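Local coordinates for protein ornithine carbamoyltransferase, anabolic (Campylobacter jejuni subsp. jejuni, PDB 3TPF) that catalyses the reversible transfer of the carbamoyl group from carbamoyl phosphate to L-ornithine, giving L-citrulline and phosphate in arginine biosynthesis, at residues K208-V218 / G241-M249. Residues are numbered along the deposited sequence; the frame is centred on the assembly and turned at random.
Sequences KFEALKDKDVV and GFMIDEKAM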
# COMPACT_ATOMS: atom_id res chain seq x y z
N LYS B 208 -8.00 18.50 38.34
CA LYS B 208 -8.15 17.10 37.97
C LYS B 208 -9.17 16.43 38.89
O LYS B 208 -10.07 15.72 38.46
CB LYS B 208 -6.77 16.41 38.03
CG LYS B 208 -6.73 14.89 37.87
CD LYS B 208 -5.29 14.33 37.82
CE LYS B 208 -4.64 14.10 39.19
NZ LYS B 208 -3.28 13.47 39.16
N PHE B 209 -9.01 16.68 40.17
CA PHE B 209 -9.73 15.92 41.20
C PHE B 209 -11.21 16.26 41.25
O PHE B 209 -12.05 15.39 41.47
CB PHE B 209 -9.10 16.13 42.55
CG PHE B 209 -7.67 15.70 42.62
CD1 PHE B 209 -6.64 16.64 42.53
CD2 PHE B 209 -7.34 14.36 42.78
CE1 PHE B 209 -5.30 16.25 42.61
CE2 PHE B 209 -6.02 13.97 42.85
CZ PHE B 209 -4.99 14.91 42.78
N GLU B 210 -11.52 17.53 41.03
CA GLU B 210 -12.91 17.98 40.91
C GLU B 210 -13.60 17.32 39.73
O GLU B 210 -14.74 16.88 39.80
CB GLU B 210 -12.97 19.51 40.74
CG GLU B 210 -14.37 20.09 40.47
CD GLU B 210 -15.26 20.16 41.70
OE1 GLU B 210 -14.98 19.48 42.72
OE2 GLU B 210 -16.24 20.94 41.67
N ALA B 211 -12.89 17.28 38.61
CA ALA B 211 -13.44 16.70 37.36
C ALA B 211 -13.76 15.24 37.57
O ALA B 211 -14.71 14.71 37.01
CB ALA B 211 -12.46 16.85 36.21
N LEU B 212 -12.92 14.62 38.38
CA LEU B 212 -13.01 13.20 38.60
C LEU B 212 -14.16 12.77 39.50
O LEU B 212 -14.64 11.64 39.38
CB LEU B 212 -11.67 12.70 39.13
CG LEU B 212 -10.63 12.63 38.00
CD1 LEU B 212 -9.21 12.56 38.47
CD2 LEU B 212 -10.94 11.44 37.17
N LYS B 213 -14.60 13.65 40.38
CA LYS B 213 -15.67 13.33 41.39
C LYS B 213 -16.88 12.73 40.69
O LYS B 213 -17.34 13.26 39.69
CB LYS B 213 -16.17 14.58 42.23
CG LYS B 213 -15.41 15.00 43.49
N ASP B 214 -17.38 11.64 41.24
CA ASP B 214 -18.59 10.94 40.77
C ASP B 214 -18.60 10.63 39.28
O ASP B 214 -19.59 10.85 38.62
CB ASP B 214 -19.85 11.69 41.08
CG ASP B 214 -21.12 10.93 40.63
OD1 ASP B 214 -21.18 9.66 40.63
OD2 ASP B 214 -22.11 11.63 40.30
N LYS B 215 -17.52 10.07 38.79
CA LYS B 215 -17.40 9.73 37.36
C LYS B 215 -17.22 8.22 37.16
O LYS B 215 -16.50 7.57 37.92
CB LYS B 215 -16.23 10.46 36.74
CG LYS B 215 -16.41 11.96 36.67
CD LYS B 215 -17.56 12.34 35.78
CE LYS B 215 -17.66 13.86 35.67
NZ LYS B 215 -17.57 14.57 36.98
N ASP B 216 -17.88 7.67 36.16
CA ASP B 216 -17.67 6.23 35.83
C ASP B 216 -16.73 5.97 34.68
O ASP B 216 -16.42 4.85 34.38
CB ASP B 216 -18.95 5.56 35.41
CG ASP B 216 -20.02 5.67 36.43
OD1 ASP B 216 -19.74 5.56 37.64
OD2 ASP B 216 -21.17 5.84 36.00
N VAL B 217 -16.35 7.02 34.00
CA VAL B 217 -15.54 6.93 32.79
C VAL B 217 -14.52 8.06 32.81
O VAL B 217 -14.90 9.24 32.88
CB VAL B 217 -16.42 6.97 31.50
CG1 VAL B 217 -15.60 6.70 30.26
CG2 VAL B 217 -17.55 5.94 31.58
N VAL B 218 -13.23 7.69 32.82
CA VAL B 218 -12.15 8.67 32.79
C VAL B 218 -11.42 8.56 31.50
O VAL B 218 -11.00 7.48 31.08
CB VAL B 218 -11.13 8.50 33.92
CG1 VAL B 218 -10.02 9.54 33.83
CG2 VAL B 218 -11.78 8.53 35.30
N GLY B 241 0.12 18.51 37.40
CA GLY B 241 -0.82 17.76 38.24
C GLY B 241 -1.72 16.77 37.51
O GLY B 241 -2.51 16.06 38.11
N PHE B 242 -1.56 16.70 36.20
CA PHE B 242 -2.63 16.13 35.36
C PHE B 242 -2.55 14.65 35.01
O PHE B 242 -3.45 14.11 34.38
CB PHE B 242 -2.81 16.98 34.11
CG PHE B 242 -3.55 18.25 34.39
CD1 PHE B 242 -4.89 18.36 34.10
CD2 PHE B 242 -2.92 19.32 35.00
CE1 PHE B 242 -5.57 19.53 34.36
CE2 PHE B 242 -3.60 20.49 35.27
CZ PHE B 242 -4.93 20.60 34.95
N MSE B 243 -1.51 13.99 35.42
CA MSE B 243 -1.42 12.57 35.08
C MSE B 243 -2.55 11.83 35.70
O MSE B 243 -2.95 12.16 36.80
CB MSE B 243 -0.11 12.02 35.62
CG MSE B 243 -0.12 10.50 35.66
SE MSE B 243 1.73 9.90 35.99
CE MSE B 243 2.36 11.01 37.52
N ILE B 244 -3.04 10.80 35.02
CA ILE B 244 -3.94 9.81 35.63
C ILE B 244 -3.15 8.67 36.27
O ILE B 244 -2.42 7.93 35.61
CB ILE B 244 -4.90 9.16 34.66
CG1 ILE B 244 -5.75 10.23 33.99
CG2 ILE B 244 -5.76 8.16 35.38
CD1 ILE B 244 -6.45 11.19 34.95
N ASP B 245 -3.26 8.60 37.58
CA ASP B 245 -2.56 7.61 38.36
C ASP B 245 -3.53 6.98 39.35
O ASP B 245 -4.71 7.31 39.34
CB ASP B 245 -1.28 8.18 39.04
CG ASP B 245 -1.53 9.42 39.94
OD1 ASP B 245 -0.51 9.90 40.50
OD2 ASP B 245 -2.68 9.87 40.12
N GLU B 246 -3.04 6.06 40.18
CA GLU B 246 -3.89 5.30 41.13
C GLU B 246 -4.72 6.24 41.99
O GLU B 246 -5.93 6.04 42.17
CB GLU B 246 -3.05 4.35 42.00
CG GLU B 246 -3.74 3.03 42.35
CD GLU B 246 -3.18 2.37 43.63
OE1 GLU B 246 -2.75 1.18 43.57
OE2 GLU B 246 -3.15 3.05 44.70
N LYS B 247 -4.07 7.26 42.53
CA LYS B 247 -4.79 8.20 43.43
C LYS B 247 -5.92 8.90 42.69
O LYS B 247 -6.97 9.17 43.28
CB LYS B 247 -3.91 9.27 44.12
CG LYS B 247 -4.65 9.99 45.27
CD LYS B 247 -3.77 10.99 46.00
N ALA B 248 -5.64 9.26 41.44
CA ALA B 248 -6.61 9.97 40.63
C ALA B 248 -7.83 9.08 40.36
O ALA B 248 -8.95 9.50 40.55
CB ALA B 248 -6.00 10.46 39.33
N MSE B 249 -7.58 7.84 39.95
CA MSE B 249 -8.67 6.89 39.69
C MSE B 249 -9.44 6.60 40.93
O MSE B 249 -10.64 6.30 40.84
CB MSE B 249 -8.20 5.53 39.19
CG MSE B 249 -7.71 5.51 37.74
SE MSE B 249 -8.98 6.35 36.44
CE MSE B 249 -10.43 4.99 36.13
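K208, in the first turn of helix 208-212, reaches into the loop ahead of helix 246-251 and holds it by two backbone carbonyls. Its CG lies anti to the backbone N (chi1 172°), and a single bend at chi3 (83°) turns the end of the chain so that NZ meets both oxygens. K208 NZ donates to M243 O at 2.7 Å, almost in line with that carbonyl, and to G241 O at 2.9 Å, this time tilted from the carbonyl plane. Lysine suits the place because its long chain ends in an ammonium that can donate to several acceptors. D245 OD2 adds a long salt bridge, 3.8 Å from K208 NZ. Its main task is as N-cap, accepting from A248 N at 3.3 Å; aspartate is short enough to reach back to the helix's first N-H groups.

The lysine's methylenes are also used: K208 CE lies over one face of the F209 ring, offset toward its rim, and stands 3.9 Å from A248 CB. The single methyl of A248 is consistent with the close approach of the two helices, its CB also meeting L212 CD1. Farther along, branched V218 of the central parallel sheet of the ornithine-binding domain offers CG2 to M249 SE (3.7 Å) and CG1 to I244 CD1 (4.1 Å). The unbranched selenomethionine chain, bent at chi2 and chi3, can fold back to the strand although its CB points away.

The contact thus pairs a charged, directional end with an apolar one: the ammonium ties two loop carbonyls together and probably steadies the loop's course, while apolar side chains pack the following helix beside the Rossmann-like sheet.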